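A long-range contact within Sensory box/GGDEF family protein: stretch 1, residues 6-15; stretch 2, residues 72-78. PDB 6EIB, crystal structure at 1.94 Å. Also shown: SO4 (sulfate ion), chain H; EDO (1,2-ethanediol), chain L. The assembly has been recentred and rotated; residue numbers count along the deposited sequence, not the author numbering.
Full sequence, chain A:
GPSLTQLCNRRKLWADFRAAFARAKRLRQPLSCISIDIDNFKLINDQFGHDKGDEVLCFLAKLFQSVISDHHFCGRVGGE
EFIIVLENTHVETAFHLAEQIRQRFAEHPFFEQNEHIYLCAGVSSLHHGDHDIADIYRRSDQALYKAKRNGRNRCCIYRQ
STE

Stretch 1 (6-15) QLCNRRKLWA
Stretch 2, residues 72-78: HFCGRVG

Stretch 1 is a helix end (6-7), a short break at C8 and N9, and a second helix from R10 onward; stretch 2 runs as a strand from F73. The axes of helix 10-15 and the strand approach to 6.8 Å, with their N-to-C directions 134° apart. Register is set at the break, where C8 and G75 CA atoms lie 4.0 Å apart.

C8 leaves helical geometry (phi/psi -115/30), and a disulfide fixes it to the strand: C8 SG to C74 SG is 2.1 Å with chi3 94°, close to the ideal right angle. Chi1 is m for C8 and t for C74; both CA-to-CB bonds point sideways, and both residues are buried. The backbone reinforces the link. R76 N donates to C8 O (2.9 Å, 166°), G75 CA offers a CA-H contact to C8 O at 3.3 Å, and C8 CA does the same to C74 O at 3.3 Å. L7 O and C74 O, two acceptors 3.1 Å apart, cannot bond directly; water 1 donates to L7 O (3.0 Å) and accepts from C74 N (2.6 Å).

N9 (-61/128, chi1 t) turns its CB away from the strand and caps the second helix, OD1 accepting from K12 N at 2.9 Å. One turn on, L13 (t, m) lays CD2 3.7 Å from F73 CB and its CG 3.7 Å from G75 CA. Glycine suits that position: an ideal CB on G75 would clash with L13 CG at 2.5 Å.

W14 starts away from the strand, but chi1 m and chi2 125° bring CZ2 to 3.5 Å from V77 CG1, obliquely to the ring; V77 is m. R10 (t, t, p) runs its aliphatic part past V77, CD to CA 3.9 Å, and NE donates to sulfate O4 at 2.8 Å. Together the stretches bury 471 Å².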

# COMPACT_ATOMS: atom_id res chain seq x y z
N GLN A 6 5.35 -1.57 14.44
CA GLN A 6 4.19 -1.45 15.30
C GLN A 6 3.08 -0.74 14.53
O GLN A 6 1.92 -1.19 14.57
CB GLN A 6 4.57 -0.72 16.60
CG GLN A 6 5.32 -1.63 17.58
CD GLN A 6 5.79 -0.94 18.85
OE1 GLN A 6 5.97 0.28 18.88
NE2 GLN A 6 5.97 -1.71 19.92
N LEU A 7 3.42 0.31 13.79
CA LEU A 7 2.39 1.00 13.03
C LEU A 7 1.90 0.17 11.84
O LEU A 7 0.81 0.43 11.32
CB LEU A 7 2.91 2.36 12.53
CG LEU A 7 3.27 3.37 13.63
CD1 LEU A 7 3.96 4.58 13.03
CD2 LEU A 7 2.03 3.78 14.43
N CYS A 8 2.67 -0.84 11.42
CA CYS A 8 2.24 -1.63 10.28
C CYS A 8 1.94 -3.08 10.68
O CYS A 8 2.05 -4.00 9.85
CB CYS A 8 3.29 -1.59 9.15
SG CYS A 8 3.38 -0.01 8.22
N ASN A 9 1.51 -3.26 11.93
CA ASN A 9 1.18 -4.58 12.45
C ASN A 9 0.03 -5.17 11.64
O ASN A 9 -0.96 -4.49 11.40
CB ASN A 9 0.80 -4.49 13.93
CG ASN A 9 0.48 -5.85 14.54
OD1 ASN A 9 -0.69 -6.24 14.67
ND2 ASN A 9 1.52 -6.58 14.93
N ARG A 10 0.22 -6.40 11.16
CA ARG A 10 -0.80 -7.03 10.30
C ARG A 10 -2.10 -7.30 11.04
O ARG A 10 -3.20 -7.05 10.53
CB ARG A 10 -0.26 -8.35 9.72
CG ARG A 10 -1.26 -9.09 8.85
CD ARG A 10 -0.54 -10.23 8.12
NE ARG A 10 0.25 -11.03 9.05
CZ ARG A 10 -0.26 -11.96 9.86
NH1 ARG A 10 -1.56 -12.21 9.87
NH2 ARG A 10 0.54 -12.62 10.68
N ARG A 11 -1.99 -7.86 12.23
CA ARG A 11 -3.16 -8.13 13.04
C ARG A 11 -4.02 -6.89 13.30
O ARG A 11 -5.25 -6.94 13.18
CB ARG A 11 -2.70 -8.75 14.37
CG ARG A 11 -3.81 -9.07 15.29
CD ARG A 11 -3.27 -9.67 16.58
NE ARG A 11 -4.23 -10.63 17.10
CZ ARG A 11 -3.94 -11.87 17.49
NH1 ARG A 11 -2.68 -12.31 17.46
NH2 ARG A 11 -4.90 -12.65 17.96
N LYS A 12 -3.38 -5.79 13.69
CA LYS A 12 -4.11 -4.55 14.01
C LYS A 12 -4.75 -3.97 12.75
O LYS A 12 -5.81 -3.34 12.80
CB LYS A 12 -3.16 -3.51 14.59
CG LYS A 12 -2.90 -3.63 16.05
CD LYS A 12 -1.52 -3.04 16.32
CE LYS A 12 -0.98 -3.43 17.69
NZ LYS A 12 0.41 -2.90 17.87
N LEU A 13 -4.04 -4.14 11.63
CA LEU A 13 -4.51 -3.60 10.37
C LEU A 13 -5.87 -4.19 10.02
O LEU A 13 -6.81 -3.44 9.69
CB LEU A 13 -3.50 -3.87 9.23
CG LEU A 13 -3.85 -3.28 7.84
CD1 LEU A 13 -4.85 -4.10 7.08
CD2 LEU A 13 -4.37 -1.81 7.98
N TRP A 14 -5.97 -5.52 10.02
CA TRP A 14 -7.21 -6.11 9.57
C TRP A 14 -8.37 -5.68 10.47
O TRP A 14 -9.46 -5.39 10.00
CB TRP A 14 -7.13 -7.62 9.52
CG TRP A 14 -6.17 -8.20 8.49
CD1 TRP A 14 -5.15 -9.08 8.74
CD2 TRP A 14 -6.15 -7.95 7.07
NE1 TRP A 14 -4.50 -9.41 7.57
CE2 TRP A 14 -5.11 -8.75 6.53
CE3 TRP A 14 -6.92 -7.17 6.20
CZ2 TRP A 14 -4.80 -8.76 5.17
CZ3 TRP A 14 -6.61 -7.18 4.83
CH2 TRP A 14 -5.57 -7.98 4.34
N ALA A 15 -8.12 -5.66 11.77
CA ALA A 15 -9.16 -5.23 12.73
C ALA A 15 -9.52 -3.76 12.53
O ALA A 15 -10.69 -3.42 12.56
CB ALA A 15 -8.73 -5.48 14.18
N HIS A 72 -4.47 7.35 8.81
CA HIS A 72 -4.47 6.23 7.90
C HIS A 72 -4.02 5.03 8.70
O HIS A 72 -3.44 5.19 9.77
CB HIS A 72 -3.55 6.51 6.71
CG HIS A 72 -2.10 6.60 7.07
ND1 HIS A 72 -1.49 7.79 7.41
CD2 HIS A 72 -1.10 5.68 7.00
CE1 HIS A 72 -0.21 7.58 7.64
NE2 HIS A 72 0.06 6.31 7.38
N PHE A 73 -4.31 3.83 8.21
CA PHE A 73 -3.87 2.60 8.83
C PHE A 73 -2.90 1.93 7.88
O PHE A 73 -3.10 2.04 6.68
CB PHE A 73 -5.03 1.64 9.12
CG PHE A 73 -6.14 2.26 9.91
CD1 PHE A 73 -5.97 2.56 11.26
CD2 PHE A 73 -7.37 2.49 9.32
CE1 PHE A 73 -7.03 3.11 12.02
CE2 PHE A 73 -8.44 3.05 10.08
CZ PHE A 73 -8.26 3.35 11.40
N CYS A 74 -1.88 1.26 8.42
CA CYS A 74 -0.90 0.54 7.60
C CYS A 74 -0.74 -0.88 8.06
O CYS A 74 -0.81 -1.16 9.25
CB CYS A 74 0.46 1.26 7.65
SG CYS A 74 1.85 0.27 6.88
N GLY A 75 -0.48 -1.80 7.12
CA GLY A 75 -0.20 -3.16 7.53
C GLY A 75 0.75 -3.82 6.53
O GLY A 75 0.63 -3.66 5.32
N ARG A 76 1.72 -4.52 7.06
CA ARG A 76 2.53 -5.37 6.21
C ARG A 76 1.80 -6.68 6.10
O ARG A 76 1.88 -7.48 7.02
CB ARG A 76 3.91 -5.56 6.80
CG ARG A 76 4.89 -6.28 5.87
CD ARG A 76 6.09 -6.72 6.68
NE ARG A 76 7.07 -7.39 5.85
CZ ARG A 76 8.13 -8.00 6.34
NH1 ARG A 76 8.32 -8.02 7.66
NH2 ARG A 76 9.00 -8.59 5.51
N VAL A 77 1.13 -6.95 4.99
CA VAL A 77 0.30 -8.16 4.93
C VAL A 77 0.98 -9.37 4.26
O VAL A 77 0.43 -10.49 4.23
CB VAL A 77 -1.03 -7.88 4.22
CG1 VAL A 77 -1.87 -6.90 5.06
CG2 VAL A 77 -0.78 -7.32 2.81
N GLY A 78 2.17 -9.14 3.74
CA GLY A 78 2.97 -10.22 3.19
C GLY A 78 4.44 -9.86 3.31
O GLY A 78 4.78 -8.76 3.78
S SO4 H . 4.01 -10.89 7.54
O1 SO4 H . 5.19 -10.62 8.36
O2 SO4 H . 4.18 -10.23 6.25
O3 SO4 H . 3.85 -12.33 7.32
O4 SO4 H . 2.83 -10.35 8.20
C1 EDO L . -5.77 -15.28 16.44
O1 EDO L . -4.80 -14.50 15.73
C2 EDO L . -5.09 -16.06 17.55
O2 EDO L . -4.80 -15.19 18.65
O HOH W 1 -1.82 1.74 10.95
O HOH W 2 -1.40 -1.70 11.65